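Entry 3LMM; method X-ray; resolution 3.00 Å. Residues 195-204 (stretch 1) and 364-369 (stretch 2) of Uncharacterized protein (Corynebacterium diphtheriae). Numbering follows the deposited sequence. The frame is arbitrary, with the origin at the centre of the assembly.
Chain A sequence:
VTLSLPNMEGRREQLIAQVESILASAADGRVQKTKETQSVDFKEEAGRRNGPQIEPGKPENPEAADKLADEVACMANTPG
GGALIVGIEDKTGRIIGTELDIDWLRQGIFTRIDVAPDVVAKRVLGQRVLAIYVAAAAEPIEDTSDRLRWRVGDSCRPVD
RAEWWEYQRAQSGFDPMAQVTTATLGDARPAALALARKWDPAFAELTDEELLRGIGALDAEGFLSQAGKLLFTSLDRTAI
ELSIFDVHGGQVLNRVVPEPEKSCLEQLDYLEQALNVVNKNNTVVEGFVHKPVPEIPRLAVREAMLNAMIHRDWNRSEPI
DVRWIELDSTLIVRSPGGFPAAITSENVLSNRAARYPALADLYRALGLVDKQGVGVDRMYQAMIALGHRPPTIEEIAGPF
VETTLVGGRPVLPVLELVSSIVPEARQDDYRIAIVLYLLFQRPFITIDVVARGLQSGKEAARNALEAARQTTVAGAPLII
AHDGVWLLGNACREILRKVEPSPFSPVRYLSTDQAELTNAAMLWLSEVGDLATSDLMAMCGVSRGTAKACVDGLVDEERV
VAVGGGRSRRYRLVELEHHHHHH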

# COMPACT_ATOMS: atom_id res chain seq x y z
N LEU A 195 -1.32 24.96 0.41
CA LEU A 195 -2.00 23.75 -0.03
C LEU A 195 -1.80 22.61 0.93
O LEU A 195 -2.74 21.90 1.25
CB LEU A 195 -1.45 23.34 -1.39
CG LEU A 195 -2.24 23.85 -2.57
CD1 LEU A 195 -1.50 23.57 -3.86
CD2 LEU A 195 -3.59 23.17 -2.55
N ALA A 196 -0.56 22.43 1.36
CA ALA A 196 -0.23 21.35 2.28
C ALA A 196 -0.99 21.53 3.57
O ALA A 196 -1.46 20.56 4.16
CB ALA A 196 1.25 21.35 2.55
N ARG A 197 -1.14 22.79 3.99
CA ARG A 197 -1.85 23.13 5.22
C ARG A 197 -3.35 22.90 5.13
O ARG A 197 -3.98 22.50 6.11
CB ARG A 197 -1.63 24.59 5.59
CG ARG A 197 -0.23 24.94 5.96
CD ARG A 197 -0.06 26.44 6.12
NE ARG A 197 1.26 26.73 6.67
CZ ARG A 197 1.66 26.30 7.86
NH1 ARG A 197 0.84 25.58 8.61
NH2 ARG A 197 2.90 26.56 8.27
N LYS A 198 -3.93 23.17 3.97
CA LYS A 198 -5.36 22.97 3.86
C LYS A 198 -5.67 21.50 3.66
O LYS A 198 -6.82 21.10 3.81
CB LYS A 198 -5.94 23.81 2.72
CG LYS A 198 -5.68 23.26 1.36
CD LYS A 198 -6.98 23.05 0.61
CE LYS A 198 -7.72 24.36 0.38
NZ LYS A 198 -8.85 24.12 -0.53
N TRP A 199 -4.66 20.69 3.36
CA TRP A 199 -4.88 19.26 3.17
C TRP A 199 -4.61 18.44 4.43
O TRP A 199 -5.02 17.28 4.52
CB TRP A 199 -4.03 18.71 2.03
CG TRP A 199 -4.55 19.04 0.65
CD1 TRP A 199 -5.85 19.18 0.27
CD2 TRP A 199 -3.77 19.24 -0.53
NE1 TRP A 199 -5.93 19.46 -1.07
CE2 TRP A 199 -4.66 19.50 -1.59
CE3 TRP A 199 -2.39 19.23 -0.80
CZ2 TRP A 199 -4.23 19.75 -2.89
CZ3 TRP A 199 -1.96 19.47 -2.10
CH2 TRP A 199 -2.88 19.73 -3.13
N ASP A 200 -3.92 19.04 5.40
CA ASP A 200 -3.62 18.37 6.67
C ASP A 200 -3.64 19.39 7.80
O ASP A 200 -2.70 20.16 7.97
CB ASP A 200 -2.25 17.70 6.63
CG ASP A 200 -2.01 16.79 7.83
OD1 ASP A 200 -2.81 16.85 8.79
OD2 ASP A 200 -1.01 16.03 7.81
N PRO A 201 -4.72 19.38 8.59
CA PRO A 201 -4.90 20.30 9.72
C PRO A 201 -3.87 20.15 10.83
O PRO A 201 -3.85 20.93 11.77
CB PRO A 201 -6.30 19.98 10.20
CG PRO A 201 -6.38 18.49 9.95
CD PRO A 201 -5.79 18.38 8.56
N ALA A 202 -3.02 19.13 10.72
CA ALA A 202 -2.00 18.88 11.73
C ALA A 202 -0.89 19.94 11.72
O ALA A 202 -0.44 20.39 12.77
CB ALA A 202 -1.39 17.51 11.52
N PHE A 203 -0.48 20.33 10.52
CA PHE A 203 0.57 21.31 10.36
C PHE A 203 0.15 22.67 10.86
O PHE A 203 0.98 23.52 11.19
CB PHE A 203 0.95 21.38 8.89
CG PHE A 203 1.17 20.05 8.25
CD1 PHE A 203 1.99 19.10 8.85
CD2 PHE A 203 0.57 19.74 7.04
CE1 PHE A 203 2.21 17.86 8.25
CE2 PHE A 203 0.79 18.50 6.43
CZ PHE A 203 1.60 17.57 7.04
N ALA A 204 -1.16 22.88 10.91
CA ALA A 204 -1.73 24.14 11.36
C ALA A 204 -0.95 24.86 12.46
O ALA A 204 -0.80 26.08 12.42
CB ALA A 204 -3.17 23.91 11.81
N ARG A 364 3.23 10.62 1.85
CA ARG A 364 2.63 9.98 3.01
C ARG A 364 2.70 10.96 4.17
O ARG A 364 1.73 11.15 4.90
CB ARG A 364 3.42 8.73 3.40
CG ARG A 364 2.79 7.41 2.99
CD ARG A 364 1.41 7.21 3.63
NE ARG A 364 1.43 7.22 5.09
CZ ARG A 364 0.38 6.92 5.85
NH1 ARG A 364 -0.77 6.58 5.29
NH2 ARG A 364 0.49 6.98 7.17
N ALA A 365 3.86 11.58 4.32
CA ALA A 365 4.10 12.55 5.39
C ALA A 365 3.10 13.69 5.33
O ALA A 365 2.67 14.18 6.37
CB ALA A 365 5.52 13.08 5.28
N LEU A 366 2.73 14.09 4.12
CA LEU A 366 1.75 15.17 3.91
C LEU A 366 0.33 14.65 4.11
O LEU A 366 -0.62 15.43 4.19
CB LEU A 366 1.85 15.74 2.49
CG LEU A 366 2.90 16.80 2.22
CD1 LEU A 366 2.80 17.87 3.27
CD2 LEU A 366 4.26 16.19 2.24
N GLY A 367 0.19 13.33 4.19
CA GLY A 367 -1.10 12.72 4.39
C GLY A 367 -1.94 12.80 3.13
O GLY A 367 -3.13 13.07 3.20
N LEU A 368 -1.31 12.55 1.99
CA LEU A 368 -2.03 12.61 0.73
C LEU A 368 -2.23 11.25 0.07
O LEU A 368 -2.94 11.14 -0.93
CB LEU A 368 -1.30 13.54 -0.23
CG LEU A 368 -1.47 15.05 -0.04
CD1 LEU A 368 -1.55 15.46 1.40
CD2 LEU A 368 -0.28 15.70 -0.70
N VAL A 369 -1.62 10.21 0.64
CA VAL A 369 -1.76 8.86 0.09
C VAL A 369 -1.80 7.83 1.22
O VAL A 369 -1.33 8.10 2.32
CB VAL A 369 -0.57 8.51 -0.82
CG1 VAL A 369 -0.88 7.24 -1.61
CG2 VAL A 369 -0.27 9.65 -1.76

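The contact between residues 195-204 and 364-369 is small, and its side-chain packing is apolar. It buries 264 Å², both sides summed, and no hydrogen bond crosses it, so the evidence for association lies in van der Waals distances and the directions of side chains. The backbones approach at three places, with CA-CA distances of 6.7 Å for Ala196 and Leu366, 6.6 Å for Asp200 and Gly367, and 7.6 Å for Trp199 and Leu368.

Three pairs of apolar side chains make up the hydrophobic part. Leu366 is central to it, with 67 Å² covered by the other stretch, more than any other residue here. Its CA-to-CB bond points sideways, but with chi1 and chi2 both in the m well its end comes nearer, and CD1 reaches two partners: Leu366 CD1 lies 3.9 Å from Ala196 CB and 3.8 Å from Phe203 CE2. The methyl of Ala196, itself sideways and buried, is short enough to let the leucine branch lie close to the helix. The CA-to-CB bond of Phe203 points toward the second stretch, its chi1 of -48° in the m well, and the residue supplies the broader apolar surface; CD1 meets its ring obliquely. The third pair is Trp199 with Leu368, where Trp199 CE3 and Leu368 CD2 are 4.1 Å apart. This approach is also oblique to the ring. The CA-to-CB bond of Trp199 points toward the second stretch and the residue has 46 Å² covered, while Leu368 starts sideways and brings its end nearer, with 43 Å² covered. The indole offers a large hydrocarbon surface to the leucine methyl; both residues remain partly exposed.

Polar atoms come close without bonding across the gap. The carbonyl Ala365 O sits at the edge of the Phe203 ring, near its plane, 3.6 Å from Phe203 CZ; that position directs the oxygen at the ring's weakly positive rim of hydrogens. Asp200 OD2 is 3.7 Å from Leu366 O, a proximity of two acceptors that offers no evident attraction. The other carboxylate oxygen is engaged locally: Ala202 N donates to Asp200 OD1 at 3.0 Å with an N-H...acceptor angle of 158°, a bond that braces the type I turn from Asp200 to Phe203. The turn's own backbone bond, Phe203 N to Asp200 O at 3.4 Å, is weak. Arg197, whose CA-to-CB bond points away from the second stretch, makes a weak bond from Arg197 NH1 to Phe203 O at 3.3 Å, linking the helix to the far end of the turn.

Backbone geometry shapes the other side. Gly367 leaves helical geometry with phi 73° and psi 42° in a Schellman motif, and Gly367 N donates to Arg364 O at 2.8 Å. Positive phi by itself favours glycine. An ideal CB on Gly367 would point toward the first stretch and lie 3.6 Å from Asp200 OD2, which is no clash, so the case for glycine rests on the positive phi.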